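Local coordinates for protein adenylyltransferase VopS (Vibrio parahaemolyticus, PDB 3LET) that transfers AMP from ATP to a specific threonine of host Rho GTPases, blocking their downstream effector binding and so inhibiting actin assembly in infected cells, at residues 158-163 with 297-302; 192-197 with 288-293. All coordinates share one frame; numbering follows the deposited sequence.

Contact 1: 158-163 with 297-302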
loop_
_atom_site.group_PDB
_atom_site.type_symbol
_atom_site.label_atom_id
_atom_site.label_comp_id
_atom_site.label_asym_id
_atom_site.label_seq_id
_atom_site.Cartn_x
_atom_site.Cartn_y
_atom_site.Cartn_z
ATOM N N ASP A 158 27.529 18.317 11.520
ATOM C CA ASP A 158 27.684 19.478 10.637
ATOM C C ASP A 158 27.020 19.285 9.285
ATOM O O ASP A 158 26.782 20.254 8.556
ATOM C CB ASP A 158 29.165 19.800 10.432
ATOM C CG ASP A 158 29.731 20.665 11.536
ATOM O OD1 ASP A 158 28.956 21.075 12.427
ATOM O OD2 ASP A 158 30.950 20.939 11.509
ATOM N N ALA A 159 26.754 18.032 8.939
ATOM C CA ALA A 159 26.058 17.716 7.698
ATOM C C ALA A 159 24.618 18.262 7.693
ATOM O O ALA A 159 24.091 18.631 6.641
ATOM C CB ALA A 159 26.055 16.215 7.482
ATOM N N PHE A 160 23.981 18.317 8.862
ATOM C CA PHE A 160 22.570 18.729 8.942
ATOM C C PHE A 160 22.286 19.780 10.016
ATOM O O PHE A 160 21.247 20.428 10.000
ATOM C CB PHE A 160 21.684 17.497 9.192
ATOM C CG PHE A 160 21.878 16.884 10.554
ATOM C CD1 PHE A 160 21.045 17.244 11.626
ATOM C CD2 PHE A 160 22.883 15.968 10.776
ATOM C CE1 PHE A 160 21.221 16.673 12.895
ATOM C CE2 PHE A 160 23.078 15.395 12.047
ATOM C CZ PHE A 160 22.246 15.753 13.104
ATOM N N ASN A 161 23.212 19.969 10.940
ATOM C CA ASN A 161 22.964 20.857 12.079
ATOM C C ASN A 161 24.096 21.852 12.190
ATOM O O ASN A 161 24.911 21.791 13.116
ATOM C CB ASN A 161 22.841 20.036 13.355
ATOM C CG ASN A 161 22.606 20.885 14.592
ATOM O OD1 ASN A 161 22.218 22.061 14.508
ATOM N ND2 ASN A 161 22.865 20.300 15.753
ATOM N N LYS A 162 24.159 22.750 11.218
ATOM C CA LYS A 162 25.232 23.724 11.186
ATOM C C LYS A 162 25.086 24.645 12.388
ATOM O O LYS A 162 26.061 24.921 13.087
ATOM C CB LYS A 162 25.202 24.519 9.884
ATOM C CG LYS A 162 26.344 25.516 9.758
ATOM C CD LYS A 162 26.314 26.244 8.424
ATOM C CE LYS A 162 24.981 26.938 8.198
ATOM N NZ LYS A 162 24.947 27.674 6.909
ATOM N N ALA A 163 23.858 25.097 12.635
ATOM C CA ALA A 163 23.575 25.975 13.775
ATOM C C ALA A 163 24.057 25.391 15.105
ATOM O O ALA A 163 24.268 26.120 16.060
ATOM C CB ALA A 163 22.089 26.291 13.852
ATOM N N ASP A 297 13.467 9.296 24.207
ATOM C CA ASP A 297 14.414 10.273 24.799
ATOM C C ASP A 297 15.795 10.234 24.145
ATOM O O ASP A 297 16.848 10.225 24.812
ATOM C CB ASP A 297 14.536 10.040 26.323
ATOM C CG ASP A 297 15.247 11.188 27.044
ATOM O OD1 ASP A 297 15.175 12.338 26.554
ATOM O OD2 ASP A 297 15.870 10.946 28.110
ATOM N N SER A 298 15.822 10.225 22.826
ATOM C CA SER A 298 17.102 10.154 22.131
ATOM C C SER A 298 16.941 10.723 20.744
ATOM O O SER A 298 15.829 10.933 20.288
ATOM C CB SER A 298 17.572 8.703 22.031
ATOM O OG SER A 298 16.759 7.970 21.120
ATOM N N PHE A 299 18.048 11.002 20.079
ATOM C CA PHE A 299 17.991 11.172 18.636
ATOM C C PHE A 299 19.349 10.894 18.020
ATOM O O PHE A 299 20.303 11.617 18.249
ATOM C CB PHE A 299 17.494 12.544 18.179
ATOM C CG PHE A 299 17.542 12.682 16.687
ATOM C CD1 PHE A 299 16.747 11.860 15.889
ATOM C CD2 PHE A 299 18.458 13.512 16.075
ATOM C CE1 PHE A 299 16.828 11.914 14.540
ATOM C CE2 PHE A 299 18.546 13.566 14.707
ATOM C CZ PHE A 299 17.716 12.772 13.928
ATOM N N ASN A 300 19.404 9.824 17.237
ATOM C CA ASN A 300 20.606 9.425 16.524
ATOM C C ASN A 300 20.335 9.515 15.023
ATOM O O ASN A 300 19.526 8.757 14.508
ATOM C CB ASN A 300 20.930 7.975 16.875
ATOM C CG ASN A 300 21.012 7.744 18.386
ATOM O OD1 ASN A 300 21.966 8.167 19.031
ATOM N ND2 ASN A 300 20.007 7.069 18.949
ATOM N N PRO A 301 20.985 10.452 14.321
ATOM C CA PRO A 301 20.676 10.592 12.892
ATOM C C PRO A 301 21.232 9.379 12.121
ATOM O O PRO A 301 22.244 8.808 12.531
ATOM C CB PRO A 301 21.412 11.884 12.515
ATOM C CG PRO A 301 22.545 11.951 13.511
ATOM C CD PRO A 301 21.891 11.520 14.782
ATOM N N LEU A 302 20.577 8.973 11.042
ATOM C CA LEU A 302 21.014 7.804 10.278
ATOM C C LEU A 302 22.026 8.164 9.215
ATOM O O LEU A 302 21.820 9.100 8.453
ATOM C CB LEU A 302 19.813 7.167 9.555
ATOM C CG LEU A 302 18.761 6.497 10.440
ATOM C CD1 LEU A 302 17.506 6.094 9.623
ATOM C CD2 LEU A 302 19.362 5.285 11.127
#
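The backbones of 158-163 and 297-302 stay well apart where Phe160 faces Pro301, their CA atoms being 9.2 Å from each other, and no hydrogen bond links the segments. The first is the end of the short helix 157-160 running into a loop; the second is an irregular piece of chain within the Fido region that follows helix 281-295, whose end Asp297 marks as the C' residue of a Schellman motif. Side chains alone bridge the gap, burying 97 Å² in total. Phe160 does most of the reaching. Its CG sits between the backbone N and the carbonyl carbon (chi1 68°), and the ring points at the other segment. There CE2 lies 3.8 Å from Pro301 CG, and CZ is equally near that CG, so the CE2-CZ bond lies against the CB-CG side of the proline, the two side chains crossing at about a right angle. Phe160 CE1 comes 4.5 Å from Phe299 CE2, a looser approach at the edge of the Phe299 ring. Pro301 N in turn lies 3.9 Å above one face of that ring, offset toward its rim. Trp175 of helix 168-179 meets both phenylalanines, edge-to-face with Phe160, completing an apolar cluster where helix 157-160 meets the loop between helices 281-295 and 304-311.

Contact 2: 192-197 with 288-293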
loop_
_atom_site.group_PDB
_atom_site.type_symbol
_atom_site.label_atom_id
_atom_site.label_comp_id
_atom_site.label_asym_id
_atom_site.label_seq_id
_atom_site.Cartn_x
_atom_site.Cartn_y
_atom_site.Cartn_z
ATOM N N SER A 192 6.987 21.928 13.269
ATOM C CA SER A 192 5.761 21.937 14.085
ATOM C C SER A 192 5.167 20.540 14.237
ATOM O O SER A 192 4.740 20.170 15.333
ATOM C CB SER A 192 4.674 22.840 13.487
ATOM O OG SER A 192 5.188 24.127 13.186
ATOM N N LEU A 193 5.124 19.779 13.145
ATOM C CA LEU A 193 4.527 18.442 13.189
ATOM C C LEU A 193 5.353 17.529 14.074
ATOM O O LEU A 193 4.828 16.693 14.799
ATOM C CB LEU A 193 4.366 17.831 11.784
ATOM C CG LEU A 193 3.210 18.404 10.944
ATOM C CD1 LEU A 193 3.280 17.917 9.491
ATOM C CD2 LEU A 193 1.856 18.036 11.558
ATOM N N LEU A 194 6.661 17.693 14.035
ATOM C CA LEU A 194 7.511 16.821 14.818
ATOM C C LEU A 194 7.271 17.087 16.319
ATOM O O LEU A 194 7.148 16.149 17.130
ATOM C CB LEU A 194 8.970 17.072 14.474
ATOM C CG LEU A 194 9.972 16.234 15.260
ATOM C CD1 LEU A 194 9.752 14.730 15.099
ATOM C CD2 LEU A 194 11.378 16.625 14.784
ATOM N N LYS A 195 7.213 18.354 16.695
ATOM C CA LYS A 195 6.953 18.690 18.096
ATOM C C LYS A 195 5.598 18.172 18.520
ATOM O O LYS A 195 5.417 17.650 19.629
ATOM C CB LYS A 195 6.990 20.211 18.299
ATOM C CG LYS A 195 8.387 20.808 18.105
ATOM C CD LYS A 195 8.359 22.295 18.479
ATOM C CE LYS A 195 9.444 23.081 17.796
ATOM N NZ LYS A 195 10.780 22.767 18.342
ATOM N N GLU A 196 4.628 18.369 17.640
ATOM C CA GLU A 196 3.265 17.918 17.908
ATOM C C GLU A 196 3.172 16.395 18.147
ATOM O O GLU A 196 2.595 15.951 19.140
ATOM C CB GLU A 196 2.352 18.345 16.752
ATOM C CG GLU A 196 0.885 17.987 16.983
ATOM C CD GLU A 196 -0.024 18.475 15.860
ATOM O OE1 GLU A 196 0.371 19.382 15.099
ATOM O OE2 GLU A 196 -1.146 17.959 15.744
ATOM N N TYR A 197 3.728 15.587 17.244
ATOM C CA TYR A 197 3.686 14.133 17.442
ATOM C C TYR A 197 4.658 13.628 18.517
ATOM O O TYR A 197 4.507 12.534 19.051
ATOM C CB TYR A 197 3.913 13.394 16.114
ATOM C CG TYR A 197 2.628 13.371 15.310
ATOM C CD1 TYR A 197 2.135 14.537 14.728
ATOM C CD2 TYR A 197 1.882 12.207 15.186
ATOM C CE1 TYR A 197 0.939 14.534 14.015
ATOM C CE2 TYR A 197 0.678 12.187 14.460
ATOM C CZ TYR A 197 0.221 13.355 13.873
ATOM O OH TYR A 197 -0.967 13.359 13.156
ATOM N N LEU A 288 8.745 9.413 10.954
ATOM C CA LEU A 288 8.423 8.356 11.950
ATOM C C LEU A 288 9.656 7.893 12.741
ATOM O O LEU A 288 9.557 7.578 13.925
ATOM C CB LEU A 288 7.743 7.121 11.321
ATOM C CG LEU A 288 6.376 7.438 10.698
ATOM C CD1 LEU A 288 5.778 6.146 10.143
ATOM C CD2 LEU A 288 5.415 8.045 11.688
ATOM N N TYR A 289 10.809 7.846 12.087
ATOM C CA TYR A 289 12.046 7.471 12.773
ATOM C C TYR A 289 12.297 8.479 13.893
ATOM O O TYR A 289 12.569 8.081 15.037
ATOM C CB TYR A 289 13.227 7.496 11.792
ATOM C CG TYR A 289 14.576 7.272 12.479
ATOM C CD1 TYR A 289 14.981 5.981 12.846
ATOM C CD2 TYR A 289 15.429 8.346 12.745
ATOM C CE1 TYR A 289 16.213 5.752 13.460
ATOM C CE2 TYR A 289 16.687 8.131 13.386
ATOM C CZ TYR A 289 17.060 6.842 13.728
ATOM O OH TYR A 289 18.277 6.645 14.364
ATOM N N ALA A 290 12.232 9.773 13.553
ATOM C CA ALA A 290 12.480 10.843 14.532
ATOM C C ALA A 290 11.474 10.810 15.669
ATOM O O ALA A 290 11.840 10.978 16.820
ATOM C CB ALA A 290 12.456 12.222 13.873
ATOM N N ILE A 291 10.196 10.632 15.368
ATOM C CA ILE A 291 9.214 10.594 16.440
ATOM C C ILE A 291 9.506 9.421 17.366
ATOM O O ILE A 291 9.465 9.570 18.588
ATOM C CB ILE A 291 7.793 10.455 15.895
ATOM C CG1 ILE A 291 7.413 11.708 15.088
ATOM C CG2 ILE A 291 6.789 10.216 17.032
ATOM C CD1 ILE A 291 6.148 11.460 14.203
ATOM N N ALA A 292 9.783 8.253 16.791
ATOM C CA ALA A 292 10.090 7.072 17.620
ATOM C C ALA A 292 11.309 7.359 18.502
ATOM O O ALA A 292 11.334 7.037 19.693
ATOM C CB ALA A 292 10.340 5.817 16.750
ATOM N N GLU A 293 12.313 7.994 17.921
ATOM C CA GLU A 293 13.535 8.293 18.673
ATOM C C GLU A 293 13.233 9.230 19.833
ATOM O O GLU A 293 13.748 9.051 20.952
ATOM C CB GLU A 293 14.567 8.964 17.778
ATOM C CG GLU A 293 15.239 8.032 16.796
ATOM C CD GLU A 293 16.239 7.130 17.497
ATOM O OE1 GLU A 293 17.349 7.606 17.828
ATOM O OE2 GLU A 293 15.906 5.957 17.728
#
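Leu194 lays its CD1 methyl over the Ala290-Ile291 step of the facing helix, 3.9 Å from Ala290 CB and 3.8 Å from Ile291 CG1. Its CG stands opposite the backbone N (chi1 179°), and this carries the branch toward a helix that the CB itself does not face. Leu194 and Ile291 lie alongside one another, their side chains extending in opposed directions. Ile291 also serves the next turn of helix 184-199: its CD1 is 3.5 Å from Tyr197 CB, the tightest approach between the segments, and its CG1 is 4.0 Å from that same CB. On its other branch, Ile291 CG2 lies 3.8 Å from Tyr197 O. The tyrosine therefore contributes mainly the base of its side chain; with chi1 near -80° its ring turns off from the other helix, and the Tyr197 side chain also meets Leu213 of helix 207-217. The short helical segments run in broadly similar directions, at a signed crossing angle of -39°, with an axis separation of 9.8 Å. CA atoms come nearest at Tyr197 and Ile291, 6.6 Å apart, matching the closest side-chain approach. Helix 184-199 thus packs against the Fic-domain helix that carries Arg286, a probable ATP-binding residue. All four contacting residues are buried and no hydrogen bond or salt bridge joins the segments, so this interface, 185 Å² in all, rests on van der Waals contact between mostly apolar atoms; Tyr197 O finds its polar partner in Arg295.

How the contacts relate
Contact 2 is nested within the chain loop that contact 1 closes: 158-163 comes first, then 192-197, 288-293 and 297-302. Their centres are about 14 Å apart, on the same side of the chain's centre. Helix 281-295 connects them, since 288-293 lies on it and 297-302 lies in the loop that follows; helix 168-179 touches both. Direct joins are probable hydrogen bonds, Tyr289 OH to Asn300 O at 2.5 Å and Glu293 OE1 to Asn300 ND2 at 2.9 Å. Both contacts therefore lie on or next to the Fic helix that carries Arg286, which probably binds ATP.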